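Local coordinates for protein putative sulfatase yidJ (Bacteroides fragilis, PDB 2QZU) that probably acts as an arylsulfatase, hydrolysing sulfate esters with the help of a bound metal ion, as other members of the sulfatase family do, at residues 108-118 and 160-168; 260-271 and 317-325. All coordinates share one frame; numbering follows the deposited sequence.

How the contacts relate
Both contacts belong to the sulfatase domain, of the alkaline phosphatase clan, but lie on opposite sides of the chain's centre: their centres are about 39 Å apart and their nearest atoms about 21 Å apart. They follow one another along the chain, contact 1 closing before contact 2 opens. Contact 1 (108-118 with 160-168) joins the start of helix 116-122 to the loop entering 168-172, an outermost strand of the mixed eight-stranded sheet. Contact 2 (260-271 with 317-325) joins the start of the long helix 267-299 to the loop after strand 306-311. Each thus ties a helix start to a loop at a different part of the same sheet; only contact 2 borders the second subunit.

Contact 1 (108-118 and 160-168); sequences ELSQNARCWSD and PERRHGFDH
H164 inserts its imidazole into the bend of 108-118, and here the packing is tight. Its ND1 donates to D118 OD2 at 2.8 Å, the acceptor lying in the ring plane and receiving on its syn lone pair. The anti lone pair of that oxygen takes the backbone N of C115, so two N-H groups grip it. C115 SG sits over one face of the imidazole, 3.9 Å from the centroid, while the backbone oxygens of S110 and A113 approach the ring edge. S117 OG, set between its own N and carbonyl carbon (chi1 54°), donates to H164 O at 2.6 Å. The same serine's CB presses on F166, whose edge points at the six-membered ring of W116 in an offset edge-to-face pair (centroids 6.0 Å apart, planes at 88°).

The contact thus fastens the beginning of helix 116-122, with C115 at its N-cap, to a type I' turn (R163 to F166) leading into edge strand 168-172; W116 and F166 also both rest on V225 of strand 222-228.

Toward R162 the contact becomes wetter. R162 NH2 reaches L109 O at 2.8 Å. The E108 carboxylate stacks over the guanidinium, planes 18° apart, its OE1 3.2 Å from R162 NH2: a salt bridge of charges only, because the oxygen lies well out of the guanidinium plane and no N-H points at it. A137 N bonds to the same OE1, and D136 also pairs with the arginine. One water links L109 O with H164 NE2. Farther out, exposed Q111, its chain extended, crosses E161 at a slant, its CG 3.4 Å from E161 O, and a second water joins Q111 NE2 to R162 NH1.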
loop_
_atom_site.group_PDB
_atom_site.type_symbol
_atom_site.label_atom_id
_atom_site.label_comp_id
_atom_site.label_asym_id
_atom_site.label_seq_id
_atom_site.Cartn_x
_atom_site.Cartn_y
_atom_site.Cartn_z
ATOM N N GLU A 108 6.258 -1.201 -27.078
ATOM C CA GLU A 108 7.295 -0.287 -26.605
ATOM C C GLU A 108 7.646 0.677 -27.734
ATOM O O GLU A 108 7.308 0.438 -28.894
ATOM C CB GLU A 108 8.559 -1.049 -26.164
ATOM C CG GLU A 108 9.303 -1.766 -27.289
ATOM C CD GLU A 108 10.657 -2.329 -26.851
ATOM O OE1 GLU A 108 10.996 -2.258 -25.648
ATOM O OE2 GLU A 108 11.386 -2.848 -27.721
ATOM N N LEU A 109 8.321 1.768 -27.394
ATOM C CA LEU A 109 8.714 2.752 -28.393
ATOM C C LEU A 109 9.768 2.126 -29.301
ATOM O O LEU A 109 10.708 1.498 -28.826
ATOM C CB LEU A 109 9.295 3.991 -27.706
ATOM C CG LEU A 109 9.689 5.171 -28.597
ATOM C CD1 LEU A 109 8.465 5.702 -29.326
ATOM C CD2 LEU A 109 10.309 6.269 -27.740
ATOM N N SER A 110 9.607 2.298 -30.607
ATOM C CA SER A 110 10.560 1.743 -31.557
ATOM C C SER A 110 11.857 2.543 -31.537
ATOM O O SER A 110 11.832 3.772 -31.502
ATOM C CB SER A 110 9.970 1.766 -32.969
ATOM O OG SER A 110 10.901 1.268 -33.916
ATOM N N GLN A 111 12.986 1.846 -31.553
ATOM C CA GLN A 111 14.278 2.521 -31.567
ATOM C C GLN A 111 14.406 3.314 -32.871
ATOM O O GLN A 111 15.109 4.322 -32.930
ATOM C CB GLN A 111 15.411 1.493 -31.458
ATOM C CG GLN A 111 16.810 2.082 -31.576
ATOM C CD GLN A 111 17.903 1.047 -31.368
ATOM O OE1 GLN A 111 19.075 1.296 -31.661
ATOM N NE2 GLN A 111 17.526 -0.116 -30.849
ATOM N N ASN A 112 13.705 2.858 -33.908
ATOM C CA ASN A 112 13.739 3.515 -35.215
ATOM C C ASN A 112 12.715 4.631 -35.379
ATOM O O ASN A 112 12.701 5.317 -36.400
ATOM C CB ASN A 112 13.528 2.490 -36.331
ATOM C CG ASN A 112 14.608 1.433 -36.360
ATOM O OD1 ASN A 112 15.799 1.748 -36.399
ATOM N ND2 ASN A 112 14.200 0.169 -36.347
ATOM N N ALA A 113 11.849 4.811 -34.388
ATOM C CA ALA A 113 10.844 5.862 -34.475
ATOM C C ALA A 113 11.519 7.229 -34.446
ATOM O O ALA A 113 12.407 7.478 -33.631
ATOM C CB ALA A 113 9.853 5.744 -33.318
ATOM N N ARG A 114 11.103 8.107 -35.351
ATOM C CA ARG A 114 11.652 9.457 -35.419
ATOM C C ARG A 114 10.832 10.328 -34.470
ATOM O O ARG A 114 9.752 10.805 -34.823
ATOM C CB ARG A 114 11.543 9.988 -36.850
ATOM C CG ARG A 114 12.054 11.403 -37.050
ATOM C CD ARG A 114 13.559 11.471 -36.975
ATOM N NE ARG A 114 14.064 12.806 -37.293
ATOM C CZ ARG A 114 15.340 13.156 -37.180
ATOM N NH1 ARG A 114 16.228 12.266 -36.759
ATOM N NH2 ARG A 114 15.728 14.389 -37.476
ATOM N N CYS A 115 11.346 10.529 -33.263
ATOM C CA CYS A 115 10.645 11.325 -32.259
ATOM C C CYS A 115 11.053 12.794 -32.290
ATOM O O CYS A 115 12.102 13.137 -32.832
ATOM C CB CYS A 115 10.899 10.729 -30.875
ATOM S SG CYS A 115 10.329 9.011 -30.758
ATOM N N TRP A 116 10.235 13.666 -31.700
ATOM C CA TRP A 116 10.562 15.090 -31.712
ATOM C C TRP A 116 11.887 15.384 -31.027
ATOM O O TRP A 116 12.559 16.360 -31.369
ATOM C CB TRP A 116 9.451 15.942 -31.077
ATOM C CG TRP A 116 9.087 15.593 -29.661
ATOM C CD1 TRP A 116 8.115 14.721 -29.256
ATOM C CD2 TRP A 116 9.672 16.126 -28.466
ATOM N NE1 TRP A 116 8.053 14.684 -27.885
ATOM C CE2 TRP A 116 8.998 15.536 -27.372
ATOM C CE3 TRP A 116 10.699 17.046 -28.212
ATOM C CZ2 TRP A 116 9.318 15.836 -26.042
ATOM C CZ3 TRP A 116 11.018 17.346 -26.882
ATOM C CH2 TRP A 116 10.328 16.739 -25.817
ATOM N N SER A 117 12.263 14.546 -30.067
ATOM C CA SER A 117 13.521 14.740 -29.363
ATOM C C SER A 117 14.693 14.463 -30.307
ATOM O O SER A 117 15.743 15.096 -30.197
ATOM C CB SER A 117 13.588 13.839 -28.125
ATOM O OG SER A 117 13.358 12.480 -28.453
ATOM N N ASP A 118 14.504 13.531 -31.239
ATOM C CA ASP A 118 15.548 13.202 -32.219
ATOM C C ASP A 118 15.740 14.401 -33.138
ATOM O O ASP A 118 16.858 14.723 -33.541
ATOM C CB ASP A 118 15.143 11.997 -33.081
ATOM C CG ASP A 118 15.126 10.690 -32.304
ATOM O OD1 ASP A 118 16.177 10.313 -31.742
ATOM O OD2 ASP A 118 14.060 10.034 -32.269
ATOM N N PRO A 160 21.230 3.796 -23.849
ATOM C CA PRO A 160 21.478 5.009 -24.636
ATOM C C PRO A 160 20.891 5.040 -26.049
ATOM O O PRO A 160 20.348 6.064 -26.476
ATOM C CB PRO A 160 23.003 5.106 -24.637
ATOM C CG PRO A 160 23.359 4.561 -23.286
ATOM C CD PRO A 160 22.472 3.331 -23.202
ATOM N N GLU A 161 20.988 3.927 -26.772
ATOM C CA GLU A 161 20.480 3.884 -28.137
ATOM C C GLU A 161 18.955 3.942 -28.240
ATOM O O GLU A 161 18.408 4.051 -29.340
ATOM C CB GLU A 161 21.005 2.642 -28.876
ATOM C CG GLU A 161 20.424 1.319 -28.400
ATOM C CD GLU A 161 21.177 0.721 -27.228
ATOM O OE1 GLU A 161 21.933 1.456 -26.551
ATOM O OE2 GLU A 161 21.003 -0.490 -26.978
ATOM N N ARG A 162 18.268 3.872 -27.101
ATOM C CA ARG A 162 16.805 3.955 -27.095
ATOM C C ARG A 162 16.318 5.242 -26.420
ATOM O O ARG A 162 15.138 5.372 -26.096
ATOM C CB ARG A 162 16.193 2.738 -26.387
ATOM C CG ARG A 162 16.188 1.455 -27.229
ATOM C CD ARG A 162 15.568 0.279 -26.475
ATOM N NE ARG A 162 14.194 0.541 -26.053
ATOM C CZ ARG A 162 13.136 0.478 -26.855
ATOM N NH1 ARG A 162 13.287 0.149 -28.132
ATOM N NH2 ARG A 162 11.926 0.762 -26.383
ATOM N N ARG A 163 17.220 6.201 -26.227
ATOM C CA ARG A 163 16.851 7.454 -25.572
ATOM C C ARG A 163 16.436 8.578 -26.518
ATOM O O ARG A 163 16.122 9.680 -26.080
ATOM C CB ARG A 163 17.995 7.925 -24.667
ATOM C CG ARG A 163 18.223 6.987 -23.504
ATOM C CD ARG A 163 19.396 7.387 -22.627
ATOM N NE ARG A 163 19.669 6.328 -21.663
ATOM C CZ ARG A 163 20.713 6.302 -20.840
ATOM N NH1 ARG A 163 21.602 7.289 -20.848
ATOM N NH2 ARG A 163 20.880 5.272 -20.026
ATOM N N HIS A 164 16.439 8.288 -27.813
ATOM C CA HIS A 164 16.029 9.248 -28.825
ATOM C C HIS A 164 16.584 10.669 -28.690
ATOM O O HIS A 164 15.846 11.650 -28.791
ATOM C CB HIS A 164 14.498 9.267 -28.882
ATOM C CG HIS A 164 13.916 7.974 -29.357
ATOM N ND1 HIS A 164 13.717 7.694 -30.692
ATOM C CD2 HIS A 164 13.589 6.844 -28.684
ATOM C CE1 HIS A 164 13.297 6.448 -30.822
ATOM N NE2 HIS A 164 13.211 5.911 -29.618
ATOM N N GLY A 165 17.888 10.774 -28.461
ATOM C CA GLY A 165 18.506 12.085 -28.370
ATOM C C GLY A 165 18.665 12.718 -27.002
ATOM O O GLY A 165 19.380 13.708 -26.868
ATOM N N PHE A 166 18.009 12.166 -25.988
ATOM C CA PHE A 166 18.117 12.723 -24.643
ATOM C C PHE A 166 19.460 12.330 -24.038
ATOM O O PHE A 166 19.579 11.283 -23.400
ATOM C CB PHE A 166 16.962 12.216 -23.771
ATOM C CG PHE A 166 15.630 12.848 -24.093
ATOM C CD1 PHE A 166 15.409 14.201 -23.843
ATOM C CD2 PHE A 166 14.595 12.092 -24.638
ATOM C CE1 PHE A 166 14.172 14.792 -24.126
ATOM C CE2 PHE A 166 13.356 12.671 -24.924
ATOM C CZ PHE A 166 13.146 14.026 -24.667
ATOM N N ASP A 167 20.462 13.183 -24.239
ATOM C CA ASP A 167 21.813 12.937 -23.744
ATOM C C ASP A 167 21.948 12.982 -22.225
ATOM O O ASP A 167 22.636 12.144 -21.641
ATOM C CB ASP A 167 22.798 13.912 -24.397
ATOM C CG ASP A 167 22.930 13.683 -25.895
ATOM O OD1 ASP A 167 23.046 12.510 -26.306
ATOM O OD2 ASP A 167 22.925 14.669 -26.660
ATOM N N HIS A 168 21.316 13.961 -21.586
ATOM C CA HIS A 168 21.348 14.050 -20.128
ATOM C C HIS A 168 20.171 13.192 -19.683
ATOM O O HIS A 168 19.023 13.476 -20.028
ATOM C CB HIS A 168 21.155 15.491 -19.661
ATOM C CG HIS A 168 21.195 15.650 -18.176
ATOM N ND1 HIS A 168 22.333 15.420 -17.432
ATOM C CD2 HIS A 168 20.232 16.000 -17.289
ATOM C CE1 HIS A 168 22.070 15.625 -16.155
ATOM N NE2 HIS A 168 20.802 15.978 -16.041
HETATM O O HOH W 1 13.030 3.490 -28.389
HETATM O O HOH W 2 15.316 -1.488 -29.582
#

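Contact 2 (260-271 and 317-325); sequences DIPAKGTEMGDY and CMGAHENAG
M268, a selenomethionine in the first turn of helix 267-299, lies obliquely across E322, its CG 3.3 Å from E322 OE1. A bend at chi2 (-61°) turns the selenium toward the backbone of 323-324, and CE ends 4.2 Å from A324 CB. The carboxylate of E322 is wedged between this side chain and P262: P262 and E322 run antiparallel past one another, P262 CG coming within 3.2 Å of E322 OE2. A water bridges E322 OE1 and the backbone N of M268, at the helix start where T266 is the N-cap, its OG1 accepting from G269 N.

Behind these side chains the two backbones come close at G319, in the type I' turn from C317 to A320. Its CA makes a CH...O contact with M268 O at 3.5 Å, and its own oxygen lies 3.1 Å from P262 CD. Y271, with CG anti to N (chi1 -176°), swings its ring alongside the same turn; the ring edge meets the backbone of M318 and G319, and CE2 touches M318 CG at 4.0 Å. A further water spans Y271 OH and A324 O.

At the other end, H321 N gives D260 O a nearly straight bond of 2.7 Å (171° at the hydrogen), and D260 CB lies over one face of the H321 ring as a CH-pi contact. Y330 stacks on this imidazole, while R258 pairs with the D260 carboxylate. K219 of the second subunit packs on M268 and A324, placing the contact beside the dimer interface.

With one direct hydrogen bond between the segments, cohesion comes mainly from close carbon-to-oxygen and apolar packing supplemented by water bridges; the helix start would probably also favour the negative charge of E322.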
loop_
_atom_site.group_PDB
_atom_site.type_symbol
_atom_site.label_atom_id
_atom_site.label_comp_id
_atom_site.label_asym_id
_atom_site.label_seq_id
_atom_site.Cartn_x
_atom_site.Cartn_y
_atom_site.Cartn_z
ATOM N N ASP A 260 -21.966 11.588 -10.867
ATOM C CA ASP A 260 -21.030 10.558 -11.318
ATOM C C ASP A 260 -20.217 9.963 -10.167
ATOM O O ASP A 260 -19.565 8.935 -10.330
ATOM C CB ASP A 260 -20.094 11.118 -12.403
ATOM C CG ASP A 260 -19.320 12.336 -11.944
ATOM O OD1 ASP A 260 -19.911 13.205 -11.270
ATOM O OD2 ASP A 260 -18.118 12.438 -12.273
ATOM N N ILE A 261 -20.259 10.604 -9.002
ATOM C CA ILE A 261 -19.538 10.098 -7.836
ATOM C C ILE A 261 -20.506 9.278 -6.976
ATOM O O ILE A 261 -21.469 9.816 -6.432
ATOM C CB ILE A 261 -18.954 11.258 -6.993
ATOM C CG1 ILE A 261 -17.926 12.035 -7.827
ATOM C CG2 ILE A 261 -18.303 10.708 -5.728
ATOM C CD1 ILE A 261 -17.377 13.287 -7.143
ATOM N N PRO A 262 -20.263 7.961 -6.846
ATOM C CA PRO A 262 -21.142 7.100 -6.047
ATOM C C PRO A 262 -21.346 7.599 -4.619
ATOM O O PRO A 262 -20.508 8.316 -4.072
ATOM C CB PRO A 262 -20.442 5.745 -6.102
ATOM C CG PRO A 262 -19.768 5.776 -7.443
ATOM C CD PRO A 262 -19.187 7.172 -7.468
ATOM N N ALA A 263 -22.463 7.202 -4.022
ATOM C CA ALA A 263 -22.801 7.618 -2.667
ATOM C C ALA A 263 -21.879 7.055 -1.592
ATOM O O ALA A 263 -21.205 6.040 -1.787
ATOM C CB ALA A 263 -24.247 7.234 -2.356
ATOM N N LYS A 264 -21.852 7.732 -0.450
ATOM C CA LYS A 264 -21.039 7.287 0.671
ATOM C C LYS A 264 -21.592 5.925 1.080
ATOM O O LYS A 264 -22.802 5.700 1.025
ATOM C CB LYS A 264 -21.152 8.281 1.830
ATOM C CG LYS A 264 -20.241 7.978 3.011
ATOM C CD LYS A 264 -20.339 9.062 4.075
ATOM C CE LYS A 264 -19.392 8.783 5.231
ATOM N NZ LYS A 264 -19.662 7.455 5.850
ATOM N N GLY A 265 -20.710 5.015 1.472
ATOM C CA GLY A 265 -21.153 3.692 1.867
ATOM C C GLY A 265 -20.911 2.655 0.786
ATOM O O GLY A 265 -20.914 1.456 1.064
ATOM N N THR A 266 -20.712 3.110 -0.450
ATOM C CA THR A 266 -20.458 2.198 -1.563
ATOM C C THR A 266 -18.953 2.041 -1.745
ATOM O O THR A 266 -18.173 2.868 -1.272
ATOM C CB THR A 266 -21.059 2.722 -2.888
ATOM O OG1 THR A 266 -20.385 3.925 -3.281
ATOM C CG2 THR A 266 -22.545 3.011 -2.722
ATOM N N GLU A 267 -18.543 0.979 -2.429
ATOM C CA GLU A 267 -17.128 0.728 -2.659
ATOM C C GLU A 267 -16.426 1.889 -3.355
ATOM O O GLU A 267 -15.399 2.380 -2.884
ATOM C CB GLU A 267 -16.940 -0.544 -3.488
ATOM C CG GLU A 267 -17.175 -1.828 -2.714
ATOM C CD GLU A 267 -16.251 -1.961 -1.518
ATOM O OE1 GLU A 267 -15.015 -1.940 -1.715
ATOM O OE2 GLU A 267 -16.760 -2.086 -0.383
HETATM N N MSE A 268 -16.989 2.330 -4.474
HETATM C CA MSE A 268 -16.389 3.413 -5.244
HETATM C C MSE A 268 -16.631 4.801 -4.663
HETATM O O MSE A 268 -15.820 5.705 -4.857
HETATM C CB MSE A 268 -16.875 3.348 -6.692
HETATM C CG MSE A 268 -16.367 2.129 -7.455
HETATM SE SE MSE A 268 -14.426 2.047 -7.596
HETATM C CE MSE A 268 -14.244 0.266 -8.340
ATOM N N GLY A 269 -17.745 4.979 -3.960
ATOM C CA GLY A 269 -18.018 6.270 -3.358
ATOM C C GLY A 269 -17.040 6.524 -2.221
ATOM O O GLY A 269 -16.552 7.642 -2.038
ATOM N N ASP A 270 -16.746 5.481 -1.449
ATOM C CA ASP A 270 -15.809 5.621 -0.342
ATOM C C ASP A 270 -14.389 5.752 -0.867
ATOM O O ASP A 270 -13.563 6.438 -0.269
ATOM C CB ASP A 270 -15.903 4.428 0.614
ATOM C CG ASP A 270 -17.192 4.421 1.405
ATOM O OD1 ASP A 270 -17.757 5.516 1.627
ATOM O OD2 ASP A 270 -17.634 3.326 1.815
ATOM N N TYR A 271 -14.109 5.097 -1.988
ATOM C CA TYR A 271 -12.784 5.168 -2.587
ATOM C C TYR A 271 -12.467 6.619 -2.953
ATOM O O TYR A 271 -11.362 7.106 -2.706
ATOM C CB TYR A 271 -12.711 4.289 -3.838
ATOM C CG TYR A 271 -11.324 4.236 -4.454
ATOM C CD1 TYR A 271 -10.259 3.636 -3.777
ATOM C CD2 TYR A 271 -11.070 4.814 -5.699
ATOM C CE1 TYR A 271 -8.976 3.614 -4.324
ATOM C CE2 TYR A 271 -9.793 4.798 -6.254
ATOM C CZ TYR A 271 -8.751 4.199 -5.565
ATOM O OH TYR A 271 -7.487 4.190 -6.113
ATOM N N CYS A 317 -10.403 8.466 -12.697
ATOM C CA CYS A 317 -11.804 8.436 -12.265
ATOM C C CYS A 317 -11.887 8.437 -10.740
ATOM O O CYS A 317 -12.708 9.145 -10.152
ATOM C CB CYS A 317 -12.519 7.210 -12.839
ATOM S SG CYS A 317 -12.789 7.310 -14.632
HETATM N N MSE A 318 -11.030 7.641 -10.107
HETATM C CA MSE A 318 -10.964 7.559 -8.648
HETATM C C MSE A 318 -12.327 7.282 -8.003
HETATM O O MSE A 318 -12.667 7.853 -6.962
HETATM C CB MSE A 318 -10.371 8.864 -8.091
HETATM C CG MSE A 318 -9.763 8.750 -6.695
HETATM SE SE MSE A 318 -8.968 10.426 -6.066
HETATM C CE MSE A 318 -10.507 11.162 -5.185
ATOM N N GLY A 319 -13.105 6.402 -8.623
ATOM C CA GLY A 319 -14.414 6.076 -8.081
ATOM C C GLY A 319 -15.563 6.619 -8.912
ATOM O O GLY A 319 -16.652 6.048 -8.922
ATOM N N ALA A 320 -15.330 7.731 -9.603
ATOM C CA ALA A 320 -16.368 8.320 -10.436
ATOM C C ALA A 320 -16.741 7.317 -11.523
ATOM O O ALA A 320 -15.871 6.640 -12.080
ATOM C CB ALA A 320 -15.872 9.619 -11.060
ATOM N N HIS A 321 -18.037 7.231 -11.812
ATOM C CA HIS A 321 -18.562 6.306 -12.814
ATOM C C HIS A 321 -18.242 4.851 -12.469
ATOM O O HIS A 321 -18.183 3.991 -13.346
ATOM C CB HIS A 321 -18.024 6.668 -14.205
ATOM C CG HIS A 321 -18.612 7.926 -14.766
ATOM N ND1 HIS A 321 -19.940 8.033 -15.114
ATOM C CD2 HIS A 321 -18.063 9.144 -14.996
ATOM C CE1 HIS A 321 -20.189 9.262 -15.532
ATOM N NE2 HIS A 321 -19.066 9.956 -15.468
ATOM N N GLU A 322 -18.057 4.589 -11.176
ATOM C CA GLU A 322 -17.751 3.252 -10.679
ATOM C C GLU A 322 -16.419 2.716 -11.207
ATOM O O GLU A 322 -16.189 1.507 -11.210
ATOM C CB GLU A 322 -18.870 2.270 -11.051
ATOM C CG GLU A 322 -20.263 2.649 -10.562
ATOM C CD GLU A 322 -20.391 2.662 -9.048
ATOM O OE1 GLU A 322 -19.515 2.091 -8.364
ATOM O OE2 GLU A 322 -21.379 3.234 -8.543
ATOM N N ASN A 323 -15.550 3.621 -11.654
ATOM C CA ASN A 323 -14.233 3.255 -12.172
ATOM C C ASN A 323 -13.145 3.761 -11.232
ATOM O O ASN A 323 -13.131 4.942 -10.862
ATOM C CB ASN A 323 -13.998 3.865 -13.558
ATOM C CG ASN A 323 -14.715 3.116 -14.658
ATOM O OD1 ASN A 323 -15.946 3.120 -14.734
ATOM N ND2 ASN A 323 -13.946 2.463 -15.521
ATOM N N ALA A 324 -12.234 2.878 -10.850
ATOM C CA ALA A 324 -11.160 3.274 -9.966
ATOM C C ALA A 324 -10.007 3.954 -10.695
ATOM O O ALA A 324 -9.408 4.901 -10.178
ATOM C CB ALA A 324 -10.585 2.006 -9.263
ATOM N N GLY A 325 -9.751 3.508 -11.925
ATOM C CA GLY A 325 -8.592 4.053 -12.646
ATOM C C GLY A 325 -8.938 4.960 -13.778
ATOM O O GLY A 325 -9.813 5.803 -13.626
HETATM O O HOH W 3 -19.340 1.149 -5.763
HETATM O O HOH W 4 -7.142 5.736 -8.515
#